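Local coordinates for protein particle-associated glycoside hydrolase (Acinetobacter phage Fri1, PDB 6C72) that serves as a tailspike glycoside hydrolase, a depolymerase that breaks down the capsular polysaccharide of Acinetobacter baumannii as the phage enters its host, at residues S253-Y258 with Y276-T281; N195-G200 with I225-T230; L244-K249 with A272-C277; V312-L317 with S345-F350. All coordinates share one frame; numbering follows the deposited sequence.

Contact 1: residues S253-Y258 with Y276-T281. With ZN (zinc ion), chain H.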
loop_
_atom_site.group_PDB
_atom_site.type_symbol
_atom_site.label_atom_id
_atom_site.label_comp_id
_atom_site.label_asym_id
_atom_site.label_seq_id
_atom_site.Cartn_x
_atom_site.Cartn_y
_atom_site.Cartn_z
ATOM N N SER A 253 -22.079 8.312 8.733
ATOM C CA SER A 253 -20.906 7.525 8.380
ATOM C C SER A 253 -21.082 6.052 8.742
ATOM O O SER A 253 -21.621 5.709 9.796
ATOM C CB SER A 253 -19.668 8.087 9.069
ATOM O OG SER A 253 -19.174 9.211 8.365
ATOM N N CYS A 254 -20.663 5.181 7.821
ATOM C CA CYS A 254 -20.501 3.745 8.059
ATOM C C CYS A 254 -19.137 3.369 7.463
ATOM O O CYS A 254 -19.045 2.882 6.332
ATOM C CB CYS A 254 -21.638 2.950 7.445
ATOM S SG CYS A 254 -21.602 1.185 7.855
ATOM N N SER A 255 -18.067 3.627 8.209
ATOM C CA SER A 255 -16.742 3.555 7.616
ATOM C C SER A 255 -15.698 3.243 8.675
ATOM O O SER A 255 -15.974 3.244 9.877
ATOM C CB SER A 255 -16.389 4.867 6.906
ATOM O OG SER A 255 -16.207 5.910 7.851
ATOM N N ASN A 256 -14.470 3.037 8.201
ATOM C CA ASN A 256 -13.317 2.808 9.066
ATOM C C ASN A 256 -13.495 1.538 9.898
ATOM O O ASN A 256 -13.231 1.515 11.101
ATOM C CB ASN A 256 -13.061 4.034 9.952
ATOM C CG ASN A 256 -11.740 3.965 10.681
ATOM O OD1 ASN A 256 -10.776 3.395 10.173
ATOM N ND2 ASN A 256 -11.687 4.536 11.880
ATOM N N HIS A 257 -13.980 0.473 9.270
ATOM C CA HIS A 257 -14.202 -0.775 9.981
ATOM C C HIS A 257 -13.006 -1.694 9.804
ATOM O O HIS A 257 -12.500 -1.868 8.693
ATOM C CB HIS A 257 -15.478 -1.457 9.500
ATOM C CG HIS A 257 -16.693 -0.596 9.627
ATOM N ND1 HIS A 257 -17.010 0.065 10.793
ATOM C CD2 HIS A 257 -17.686 -0.313 8.750
ATOM C CE1 HIS A 257 -18.143 0.727 10.629
ATOM N NE2 HIS A 257 -18.573 0.512 9.399
ATOM N N TYR A 258 -12.592 -2.324 10.891
ATOM C CA TYR A 258 -11.373 -3.107 10.902
ATOM C C TYR A 258 -11.638 -4.472 11.521
ATOM O O TYR A 258 -12.225 -4.562 12.602
ATOM C CB TYR A 258 -10.281 -2.367 11.666
ATOM C CG TYR A 258 -8.966 -3.072 11.606
ATOM C CD1 TYR A 258 -8.163 -2.983 10.487
ATOM C CD2 TYR A 258 -8.536 -3.854 12.669
ATOM C CE1 TYR A 258 -6.951 -3.643 10.429
ATOM C CE2 TYR A 258 -7.337 -4.510 12.624
ATOM C CZ TYR A 258 -6.552 -4.410 11.496
ATOM O OH TYR A 258 -5.354 -5.076 11.450
ATOM N N TYR A 276 -23.372 -1.326 2.298
ATOM C CA TYR A 276 -23.351 0.137 2.231
ATOM C C TYR A 276 -22.328 0.605 3.267
ATOM O O TYR A 276 -22.648 0.681 4.456
ATOM C CB TYR A 276 -24.738 0.704 2.496
ATOM C CG TYR A 276 -24.949 2.205 2.308
ATOM C CD1 TYR A 276 -23.919 3.057 1.924
ATOM C CD2 TYR A 276 -26.207 2.759 2.539
ATOM C CE1 TYR A 276 -24.141 4.413 1.775
ATOM C CE2 TYR A 276 -26.443 4.109 2.401
ATOM C CZ TYR A 276 -25.418 4.938 2.021
ATOM O OH TYR A 276 -25.682 6.290 1.877
ATOM N N CYS A 277 -21.105 0.889 2.812
ATOM C CA CYS A 277 -19.998 1.225 3.703
ATOM C C CYS A 277 -18.786 1.561 2.849
ATOM O O CYS A 277 -18.742 1.263 1.653
ATOM C CB CYS A 277 -19.666 0.079 4.664
ATOM S SG CYS A 277 -19.340 -1.524 3.842
ATOM N N HIS A 278 -17.792 2.183 3.477
ATOM C CA HIS A 278 -16.523 2.381 2.793
ATOM C C HIS A 278 -15.383 2.311 3.801
ATOM O O HIS A 278 -15.590 2.390 5.014
ATOM C CB HIS A 278 -16.491 3.694 1.968
ATOM C CG HIS A 278 -16.534 4.955 2.780
ATOM N ND1 HIS A 278 -15.398 5.638 3.158
ATOM C CD2 HIS A 278 -17.577 5.686 3.242
ATOM C CE1 HIS A 278 -15.735 6.717 3.839
ATOM N NE2 HIS A 278 -17.051 6.772 3.901
ATOM N N ASP A 279 -14.179 2.093 3.266
ATOM C CA ASP A 279 -12.928 2.009 4.023
ATOM C C ASP A 279 -13.003 0.910 5.088
ATOM O O ASP A 279 -12.999 1.153 6.292
ATOM C CB ASP A 279 -12.564 3.372 4.614
ATOM C CG ASP A 279 -11.976 4.315 3.566
ATOM O OD1 ASP A 279 -12.731 5.044 2.871
ATOM O OD2 ASP A 279 -10.737 4.306 3.423
ATOM N N VAL A 280 -13.039 -0.323 4.593
ATOM C CA VAL A 280 -13.100 -1.516 5.421
ATOM C C VAL A 280 -11.868 -2.369 5.160
ATOM O O VAL A 280 -11.462 -2.556 4.007
ATOM C CB VAL A 280 -14.383 -2.317 5.129
ATOM C CG1 VAL A 280 -14.488 -3.542 6.061
ATOM C CG2 VAL A 280 -15.593 -1.409 5.225
ATOM N N THR A 281 -11.268 -2.891 6.226
ATOM C CA THR A 281 -10.084 -3.722 6.084
ATOM C C THR A 281 -10.273 -5.043 6.819
ATOM O O THR A 281 -10.650 -5.063 7.994
ATOM C CB THR A 281 -8.833 -3.001 6.598
ATOM O OG1 THR A 281 -8.595 -1.844 5.791
ATOM C CG2 THR A 281 -7.619 -3.913 6.521
HETATM ZN ZN ZN H . -18.134 8.193 4.895
HETATM O O HOH W 1 -19.401 9.996 5.562
HETATM O O HOH W 2 -16.779 8.784 6.634
HETATM O O HOH W 3 -20.085 7.461 4.711
HETATM O O HOH W 4 -17.866 9.815 3.338
#

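Contact 2: residues N195-G200 with I225-T230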
loop_
_atom_site.group_PDB
_atom_site.type_symbol
_atom_site.label_atom_id
_atom_site.label_comp_id
_atom_site.label_asym_id
_atom_site.label_seq_id
_atom_site.Cartn_x
_atom_site.Cartn_y
_atom_site.Cartn_z
ATOM N N ASN A 195 -24.877 6.227 13.874
ATOM C CA ASN A 195 -24.321 7.191 14.817
ATOM C C ASN A 195 -23.702 6.553 16.058
ATOM O O ASN A 195 -23.321 7.277 16.987
ATOM C CB ASN A 195 -25.348 8.250 15.233
ATOM C CG ASN A 195 -25.568 9.279 14.149
ATOM O OD1 ASN A 195 -24.616 9.682 13.472
ATOM N ND2 ASN A 195 -26.810 9.729 13.984
ATOM N N VAL A 196 -23.599 5.229 16.120
ATOM C CA VAL A 196 -22.816 4.569 17.159
ATOM C C VAL A 196 -21.391 4.394 16.639
ATOM O O VAL A 196 -21.170 3.764 15.598
ATOM C CB VAL A 196 -23.442 3.227 17.572
ATOM C CG1 VAL A 196 -22.462 2.424 18.410
ATOM C CG2 VAL A 196 -24.749 3.475 18.358
ATOM N N THR A 197 -20.429 4.982 17.347
ATOM C CA THR A 197 -19.056 5.095 16.893
ATOM C C THR A 197 -18.106 4.427 17.873
ATOM O O THR A 197 -18.293 4.518 19.089
ATOM C CB THR A 197 -18.652 6.559 16.761
ATOM O OG1 THR A 197 -18.860 7.221 18.018
ATOM C CG2 THR A 197 -19.469 7.249 15.674
ATOM N N GLY A 198 -17.055 3.804 17.339
ATOM C CA GLY A 198 -16.007 3.275 18.189
ATOM C C GLY A 198 -16.397 2.068 19.006
ATOM O O GLY A 198 -15.760 1.789 20.018
ATOM N N ALA A 199 -17.466 1.382 18.625
ATOM C CA ALA A 199 -17.854 0.145 19.267
ATOM C C ALA A 199 -17.001 -1.002 18.741
ATOM O O ALA A 199 -16.326 -0.886 17.716
ATOM C CB ALA A 199 -19.330 -0.143 19.024
ATOM N N GLY A 200 -17.066 -2.137 19.440
ATOM C CA GLY A 200 -16.303 -3.293 19.026
ATOM C C GLY A 200 -16.767 -4.575 19.686
ATOM O O GLY A 200 -17.636 -4.586 20.559
ATOM N N ILE A 225 -24.430 -0.686 11.243
ATOM C CA ILE A 225 -24.886 0.563 10.640
ATOM C C ILE A 225 -24.017 1.736 11.064
ATOM O O ILE A 225 -23.925 2.719 10.314
ATOM C CB ILE A 225 -26.364 0.854 10.988
ATOM C CG1 ILE A 225 -27.207 -0.416 10.916
ATOM C CG2 ILE A 225 -26.969 1.938 10.079
ATOM C CD1 ILE A 225 -28.640 -0.176 11.364
ATOM N N GLY A 226 -23.360 1.654 12.222
ATOM C CA GLY A 226 -22.556 2.735 12.747
ATOM C C GLY A 226 -21.176 2.801 12.120
ATOM O O GLY A 226 -20.917 2.259 11.043
ATOM N N ASP A 227 -20.274 3.463 12.834
ATOM C CA ASP A 227 -19.005 3.933 12.302
ATOM C C ASP A 227 -17.855 3.473 13.188
ATOM O O ASP A 227 -17.998 3.379 14.407
ATOM C CB ASP A 227 -19.020 5.467 12.212
ATOM C CG ASP A 227 -17.842 6.018 11.472
ATOM O OD1 ASP A 227 -17.731 5.800 10.237
ATOM O OD2 ASP A 227 -17.000 6.655 12.151
ATOM N N SER A 228 -16.711 3.190 12.560
ATOM C CA SER A 228 -15.462 2.827 13.250
ATOM C C SER A 228 -15.658 1.658 14.221
ATOM O O SER A 228 -15.336 1.731 15.406
ATOM C CB SER A 228 -14.852 4.027 13.973
ATOM O OG SER A 228 -14.474 5.035 13.053
ATOM N N PHE A 229 -16.170 0.562 13.684
ATOM C CA PHE A 229 -16.295 -0.681 14.423
ATOM C C PHE A 229 -15.001 -1.484 14.294
ATOM O O PHE A 229 -14.281 -1.372 13.293
ATOM C CB PHE A 229 -17.468 -1.492 13.883
ATOM C CG PHE A 229 -17.800 -2.700 14.700
ATOM C CD1 PHE A 229 -18.629 -2.599 15.813
ATOM C CD2 PHE A 229 -17.258 -3.939 14.364
ATOM C CE1 PHE A 229 -18.937 -3.729 16.569
ATOM C CE2 PHE A 229 -17.549 -5.066 15.107
ATOM C CZ PHE A 229 -18.397 -4.968 16.213
ATOM N N THR A 230 -14.696 -2.274 15.326
ATOM C CA THR A 230 -13.478 -3.080 15.360
ATOM C C THR A 230 -13.764 -4.467 15.931
ATOM O O THR A 230 -14.379 -4.585 16.996
ATOM C CB THR A 230 -12.400 -2.385 16.203
ATOM O OG1 THR A 230 -12.132 -1.076 15.660
ATOM C CG2 THR A 230 -11.132 -3.215 16.246
HETATM O O HOH W 5 -19.014 1.468 15.956
HETATM O O HOH W 6 -13.640 0.661 17.110
#

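Contact 3: residues L244-K249 with A272-C277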
loop_
_atom_site.group_PDB
_atom_site.type_symbol
_atom_site.label_atom_id
_atom_site.label_comp_id
_atom_site.label_asym_id
_atom_site.label_seq_id
_atom_site.Cartn_x
_atom_site.Cartn_y
_atom_site.Cartn_z
ATOM N N LEU A 244 -21.549 -11.547 9.281
ATOM C CA LEU A 244 -21.258 -10.120 9.326
ATOM C C LEU A 244 -22.001 -9.439 8.185
ATOM O O LEU A 244 -21.979 -9.929 7.051
ATOM C CB LEU A 244 -19.749 -9.865 9.204
ATOM C CG LEU A 244 -19.273 -8.431 8.949
ATOM C CD1 LEU A 244 -19.565 -7.497 10.115
ATOM C CD2 LEU A 244 -17.790 -8.404 8.566
ATOM N N TYR A 245 -22.663 -8.325 8.487
ATOM C CA TYR A 245 -23.470 -7.589 7.521
ATOM C C TYR A 245 -23.310 -6.103 7.809
ATOM O O TYR A 245 -23.595 -5.650 8.922
ATOM C CB TYR A 245 -24.933 -8.018 7.612
ATOM C CG TYR A 245 -25.885 -7.371 6.628
ATOM C CD1 TYR A 245 -26.141 -7.954 5.398
ATOM C CD2 TYR A 245 -26.564 -6.201 6.952
ATOM C CE1 TYR A 245 -27.025 -7.390 4.502
ATOM C CE2 TYR A 245 -27.456 -5.619 6.062
ATOM C CZ TYR A 245 -27.681 -6.221 4.835
ATOM O OH TYR A 245 -28.572 -5.654 3.945
ATOM N N ILE A 246 -22.833 -5.344 6.828
ATOM C CA ILE A 246 -22.518 -3.937 7.038
ATOM C C ILE A 246 -23.356 -3.101 6.084
ATOM O O ILE A 246 -23.139 -3.122 4.863
ATOM C CB ILE A 246 -21.030 -3.661 6.846
ATOM C CG1 ILE A 246 -20.201 -4.667 7.678
ATOM C CG2 ILE A 246 -20.742 -2.213 7.189
ATOM C CD1 ILE A 246 -18.719 -4.372 7.722
ATOM N N ARG A 247 -24.272 -2.314 6.638
ATOM C CA ARG A 247 -25.109 -1.454 5.808
ATOM C C ARG A 247 -25.424 -0.188 6.590
ATOM O O ARG A 247 -26.216 -0.225 7.533
ATOM C CB ARG A 247 -26.386 -2.183 5.399
ATOM C CG ARG A 247 -27.216 -1.402 4.422
ATOM C CD ARG A 247 -28.559 -2.012 4.130
ATOM N NE ARG A 247 -29.140 -1.295 3.016
ATOM C CZ ARG A 247 -30.428 -1.295 2.696
ATOM N NH1 ARG A 247 -31.294 -1.986 3.429
ATOM N NH2 ARG A 247 -30.848 -0.590 1.644
ATOM N N GLY A 248 -24.823 0.930 6.191
ATOM C CA GLY A 248 -25.118 2.204 6.814
ATOM C C GLY A 248 -26.390 2.827 6.255
ATOM O O GLY A 248 -27.166 2.205 5.526
ATOM N N LYS A 249 -26.591 4.098 6.604
ATOM C CA LYS A 249 -27.735 4.854 6.124
ATOM C C LYS A 249 -27.273 6.169 5.512
ATOM O O LYS A 249 -26.155 6.637 5.755
ATOM C CB LYS A 249 -28.746 5.129 7.246
ATOM C CG LYS A 249 -29.341 3.887 7.844
ATOM C CD LYS A 249 -30.380 4.232 8.909
ATOM C CE LYS A 249 -30.922 2.977 9.584
ATOM N NZ LYS A 249 -31.973 3.310 10.571
ATOM N N ALA A 272 -20.338 -13.384 4.844
ATOM C CA ALA A 272 -20.289 -11.978 5.212
ATOM C C ALA A 272 -20.724 -11.146 4.011
ATOM O O ALA A 272 -20.544 -11.560 2.863
ATOM C CB ALA A 272 -18.883 -11.564 5.664
ATOM N N ALA A 273 -21.276 -9.961 4.281
ATOM C CA ALA A 273 -21.735 -9.102 3.200
ATOM C C ALA A 273 -21.438 -7.651 3.532
ATOM O O ALA A 273 -21.661 -7.207 4.663
ATOM C CB ALA A 273 -23.234 -9.281 2.925
ATOM N N LEU A 274 -20.907 -6.933 2.546
ATOM C CA LEU A 274 -20.763 -5.487 2.594
ATOM C C LEU A 274 -21.806 -4.912 1.653
ATOM O O LEU A 274 -21.790 -5.213 0.454
ATOM C CB LEU A 274 -19.359 -5.042 2.179
ATOM C CG LEU A 274 -18.166 -5.705 2.875
ATOM C CD1 LEU A 274 -16.891 -4.943 2.554
ATOM C CD2 LEU A 274 -18.387 -5.761 4.370
ATOM N N VAL A 275 -22.693 -4.071 2.185
ATOM C CA VAL A 275 -23.844 -3.576 1.446
ATOM C C VAL A 275 -23.811 -2.061 1.274
ATOM O O VAL A 275 -24.146 -1.548 0.199
ATOM C CB VAL A 275 -25.149 -4.018 2.135
ATOM C CG1 VAL A 275 -26.356 -3.486 1.414
ATOM C CG2 VAL A 275 -25.189 -5.540 2.234
ATOM N N TYR A 276 -23.372 -1.326 2.298
ATOM C CA TYR A 276 -23.351 0.137 2.231
ATOM C C TYR A 276 -22.328 0.605 3.267
ATOM O O TYR A 276 -22.648 0.681 4.456
ATOM C CB TYR A 276 -24.738 0.704 2.496
ATOM C CG TYR A 276 -24.949 2.205 2.308
ATOM C CD1 TYR A 276 -23.919 3.057 1.924
ATOM C CD2 TYR A 276 -26.207 2.759 2.539
ATOM C CE1 TYR A 276 -24.141 4.413 1.775
ATOM C CE2 TYR A 276 -26.443 4.109 2.401
ATOM C CZ TYR A 276 -25.418 4.938 2.021
ATOM O OH TYR A 276 -25.682 6.290 1.877
ATOM N N CYS A 277 -21.105 0.889 2.812
ATOM C CA CYS A 277 -19.998 1.225 3.703
ATOM C C CYS A 277 -18.786 1.561 2.849
ATOM O O CYS A 277 -18.742 1.263 1.653
ATOM C CB CYS A 277 -19.666 0.079 4.664
ATOM S SG CYS A 277 -19.340 -1.524 3.842
#

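Contact 4: residues V312-L317 with S345-F350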
loop_
_atom_site.group_PDB
_atom_site.type_symbol
_atom_site.label_atom_id
_atom_site.label_comp_id
_atom_site.label_asym_id
_atom_site.label_seq_id
_atom_site.Cartn_x
_atom_site.Cartn_y
_atom_site.Cartn_z
ATOM N N VAL A 312 -20.573 0.635 -1.890
ATOM C CA VAL A 312 -19.433 0.057 -1.183
ATOM C C VAL A 312 -18.167 0.365 -1.956
ATOM O O VAL A 312 -18.108 0.142 -3.167
ATOM C CB VAL A 312 -19.560 -1.462 -0.982
ATOM C CG1 VAL A 312 -18.290 -1.981 -0.324
ATOM C CG2 VAL A 312 -20.758 -1.765 -0.109
ATOM N N TYR A 313 -17.158 0.876 -1.261
ATOM C CA TYR A 313 -15.901 1.185 -1.916
ATOM C C TYR A 313 -14.813 1.264 -0.856
ATOM O O TYR A 313 -15.101 1.373 0.334
ATOM C CB TYR A 313 -15.998 2.483 -2.741
ATOM C CG TYR A 313 -16.527 3.687 -1.997
ATOM C CD1 TYR A 313 -17.895 3.873 -1.813
ATOM C CD2 TYR A 313 -15.657 4.649 -1.484
ATOM C CE1 TYR A 313 -18.380 4.965 -1.136
ATOM C CE2 TYR A 313 -16.141 5.753 -0.804
ATOM C CZ TYR A 313 -17.506 5.904 -0.631
ATOM O OH TYR A 313 -18.001 7.000 0.055
ATOM N N ASN A 314 -13.556 1.187 -1.304
ATOM C CA ASN A 314 -12.378 1.245 -0.432
ATOM C C ASN A 314 -12.379 0.069 0.552
ATOM O O ASN A 314 -12.560 0.223 1.754
ATOM C CB ASN A 314 -12.306 2.594 0.313
ATOM C CG ASN A 314 -12.364 3.814 -0.636
ATOM O OD1 ASN A 314 -12.161 3.687 -1.847
ATOM N ND2 ASN A 314 -12.588 5.003 -0.074
ATOM N N VAL A 315 -12.159 -1.124 0.005
ATOM C CA VAL A 315 -12.120 -2.352 0.787
ATOM C C VAL A 315 -10.795 -3.045 0.530
ATOM O O VAL A 315 -10.391 -3.212 -0.627
ATOM C CB VAL A 315 -13.291 -3.290 0.444
ATOM C CG1 VAL A 315 -13.241 -4.547 1.315
ATOM C CG2 VAL A 315 -14.629 -2.548 0.604
ATOM N N THR A 316 -10.114 -3.440 1.600
ATOM C CA THR A 316 -8.832 -4.110 1.475
ATOM C C THR A 316 -8.877 -5.426 2.232
ATOM O O THR A 316 -9.149 -5.448 3.439
ATOM C CB THR A 316 -7.696 -3.220 1.981
ATOM O OG1 THR A 316 -7.730 -1.971 1.280
ATOM C CG2 THR A 316 -6.348 -3.868 1.732
ATOM N N LEU A 317 -8.576 -6.510 1.530
ATOM C CA LEU A 317 -8.497 -7.844 2.109
ATOM C C LEU A 317 -7.042 -8.318 2.014
ATOM O O LEU A 317 -6.540 -8.591 0.915
ATOM C CB LEU A 317 -9.457 -8.778 1.381
ATOM C CG LEU A 317 -10.888 -8.235 1.412
ATOM C CD1 LEU A 317 -11.383 -7.785 0.027
ATOM C CD2 LEU A 317 -11.856 -9.229 2.058
ATOM N N SER A 345 -14.881 3.561 -9.145
ATOM C CA SER A 345 -14.167 2.343 -8.831
ATOM C C SER A 345 -14.579 1.860 -7.444
ATOM O O SER A 345 -14.766 2.677 -6.536
ATOM C CB SER A 345 -12.649 2.558 -8.873
ATOM O OG SER A 345 -11.948 1.434 -8.382
ATOM N N PRO A 346 -14.808 0.559 -7.258
ATOM C CA PRO A 346 -15.034 0.058 -5.897
ATOM C C PRO A 346 -13.759 0.057 -5.060
ATOM O O PRO A 346 -13.846 -0.064 -3.831
ATOM C CB PRO A 346 -15.559 -1.361 -6.131
ATOM C CG PRO A 346 -14.859 -1.777 -7.417
ATOM C CD PRO A 346 -14.749 -0.526 -8.255
ATOM N N ASN A 347 -12.590 0.217 -5.691
ATOM C CA ASN A 347 -11.308 0.290 -4.992
ATOM C C ASN A 347 -11.186 -0.853 -3.987
ATOM O O ASN A 347 -10.961 -0.656 -2.788
ATOM C CB ASN A 347 -11.141 1.652 -4.329
ATOM C CG ASN A 347 -9.745 1.880 -3.810
ATOM O OD1 ASN A 347 -8.776 1.247 -4.263
ATOM N ND2 ASN A 347 -9.626 2.783 -2.840
ATOM N N VAL A 348 -11.426 -2.059 -4.501
ATOM C CA VAL A 348 -11.367 -3.307 -3.756
ATOM C C VAL A 348 -10.061 -4.003 -4.105
ATOM O O VAL A 348 -9.769 -4.228 -5.282
ATOM C CB VAL A 348 -12.560 -4.200 -4.116
ATOM C CG1 VAL A 348 -12.416 -5.561 -3.457
ATOM C CG2 VAL A 348 -13.854 -3.514 -3.759
ATOM N N LYS A 349 -9.283 -4.360 -3.100
ATOM C CA LYS A 349 -7.975 -4.957 -3.322
ATOM C C LYS A 349 -7.909 -6.314 -2.649
ATOM O O LYS A 349 -8.248 -6.443 -1.467
ATOM C CB LYS A 349 -6.865 -4.064 -2.785
ATOM C CG LYS A 349 -6.823 -2.681 -3.385
ATOM C CD LYS A 349 -5.679 -1.938 -2.747
ATOM C CE LYS A 349 -5.433 -0.578 -3.384
ATOM N NZ LYS A 349 -6.234 0.448 -2.697
ATOM N N PHE A 350 -7.461 -7.317 -3.400
ATOM C CA PHE A 350 -7.173 -8.642 -2.861
ATOM C C PHE A 350 -5.660 -8.799 -2.835
ATOM O O PHE A 350 -5.020 -8.899 -3.892
ATOM C CB PHE A 350 -7.844 -9.739 -3.684
ATOM C CG PHE A 350 -9.356 -9.666 -3.686
ATOM C CD1 PHE A 350 -10.101 -10.244 -2.655
ATOM C CD2 PHE A 350 -10.029 -9.059 -4.718
ATOM C CE1 PHE A 350 -11.484 -10.202 -2.648
ATOM C CE2 PHE A 350 -11.427 -9.004 -4.713
ATOM C CZ PHE A 350 -12.151 -9.589 -3.671
HETATM O O HOH W 7 -8.602 -0.482 -1.150
#

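Contact 1: residues S253-Y258 with Y276-T281
Thr-281 N donates a short, straight bond to His-257 O (2.9 Å), and His-278 N reaches Cys-254 O at 3.2 Å. Between them the link from His-257 N to Asp-279 O is more bent (136° at the hydrogen), where Asn-256 and Asp-279 take positive phi, which these residue types tolerate well.

His-278 holds a zinc ion through NE2 (2.0 Å), beside four water ligands. The other ring nitrogen, ND1, donates in the ring plane to the anti lone pair of Asp-279 OD1 (2.7 Å), which fixes the ring's rotation and keeps NE2 facing the metal. With CG between the backbone N and the carbonyl carbon (chi1 67°), the imidazole is set against the small Ser-255, whose CB sits over one face, 3.7 Å from the ring centroid, in a CH-pi contact. Two serines belong to the second shell: zinc-bound water 1 pairs with Ser-253 OG (2.9 Å), while water 2 donates to Ser-255 OG, itself held by Asp-227.

Toward the interior, Cys-254 SG packs on Cys-277 CB (3.9 Å). Parallel, in-register strands from successive coils, stacked at a corner, are typical of the parallel beta-helix of phage tailspikes; here the corner also bears a zinc site.

Contact 2: residues N195-G200 with I225-T230
Phe-229 turns one face of its ring to Gly-200 where two successive coils of the tailspike's parallel beta-helix stack, just before each segment enters a strand. With CG anti to the backbone N (chi1 -172°), the ring starts out beside its own carbonyl carbon. Gly-200 CA lies over the ring face, 4.0 Å from the centroid, in a CH-pi contact. Glycine suits this place for a separate reason: its CA comes within 3.1 Å of Thr-230 O, and a CB would run into that oxygen. Ala-199 adds a small methyl, with CB 4.1 Å from Phe-229 CD1. A large aromatic fits here because Ile-222, Ile-224 and Val-192 of the interior also pack on it.

Asp-227 anchors the other half, chiefly through its backbone. Its N donates to Val-196 O (2.9 Å, 168° at the hydrogen), and its O accepts from Gly-198 N at 3.1 Å. Gly-198 has a positive phi, easy for glycine, and Ser-228 beside it also turns with positive phi, so the two segments bend together. Thr-197 CG2 touches Asp-227 CB (3.9 Å) as the two side chains pass at a slant. The carboxylate points elsewhere: OD1 pairs with Ser-255 on the next coil, near the zinc site.

Two waters add bridges between the segments. Water 5 accepts from Ala-199 N and donates to Asp-227 O. Water 6 donates to Ala-199 O on one segment and to Ser-228 O (2.6 Å) on the other, and also pairs with Thr-230 OG1 at 2.7 Å.

Contact 3: residues L244-K249 with A272-C277
Ile-246 and Leu-274 lie side by side and point the same way, into the core of the parallel beta-helix, where strands 244-247 and 272-275 run nearly parallel. Ile-246 CD1 meets Leu-274 CD2 at 3.6 Å, and Ile-246's other branch, CG2, rests on Cys-277 CB; branched aliphatic residues suit this buried side.

A beta bulge then shifts the register by one residue. Ile-246 O accepts from both Val-275 N (2.9 Å) and Tyr-276 N (3.1 Å), leaving Val-275 as the extra residue, turned toward the first strand, where it wedges between two longer groups on the outer face. The Tyr-245 ring crosses it at a slant, CE1 touching Val-275 CG2 at 3.5 Å. Val-275 CG1 meets Arg-247 CG at 3.8 Å.

The arginine chain, extended from CG to NE, carries its charge past these methyls to a salt bridge with Asp-310. It crosses Tyr-276 obliquely, the guanidinium and ring planes 50° apart. The Tyr-276 ring touches the backbone of Gly-248 and Lys-249, CD2 3.2 Å from Gly-248 O, and its OH bonds to Asp-250. The ladder resumes with Gly-248 N, which sits in the carbonyl plane on a lone pair of Tyr-276 O at 2.8 Å.

Contact 4: residues V312-L317 with S345-F350
Leu-317 and Phe-350 form the tight end of this pairing between neighbouring strands of the parallel beta-helix. They lie side by side, both turned to the interior, with Leu-317 CD1 against Phe-350 CE1 at 3.6 Å. Val-315 and Val-348 sit on the same inner face, CB to CG2 at 4.2 Å. Leucine, valine and phenylalanine suit this buried, apolar side, which Val-336 and Ile-302 help to fill. The backbone bond here is nearly straight: Leu-317 N to Lys-349 O, 171° at the hydrogen.

At the corner, Asn-314 and Asn-347 both take positive phi, which asparagine adopts readily. Asn-347 ND2 donates to Asn-314 OD1 at 2.9 Å, from above the carbonyl plane of the acceptor, the two amides turned 82° apart. Asn-314 ND2 goes to Asp-279, the partner of the zinc-binding histidine. Ser-345 OG accepts from Asn-347 N, an ST turn, and also bonds to Lys-370 O.

The face of Thr-316 and Lys-349 is polar and partly exposed. The lysine chain is extended as far as CE, and chi4 (90°) turns NZ toward Asn-347 OD1 (3.1 Å). Water 7 bridges the strands: it accepts from NZ, pairs with Thr-316 OG1 (3.0 Å) and donates to Asn-347 O at 2.9 Å.

From the N terminus, contact 2 comes first, closing the loop between 195-200 and 225-230 before any other contact opens. Contacts 3 and 1 then interlock: 244-249 opens contact 3, 253-258 opens contact 1, and they close in the same order on 272-277 and 276-281. Contact 4 follows in series, from 312-317 to 345-350. Contacts 2, 1 and 4 stack along one side of the successive coils, while contact 3 joins the neighbouring face, shared with contact 1 at Tyr-276 and Cys-277. Ser-255 O meets Ser-228 N of contact 2, and Val-280 pairs with Asn-314 and Thr-316 of contact 4. Contacts 2 and 4 do not touch. All four also reach the second subunit.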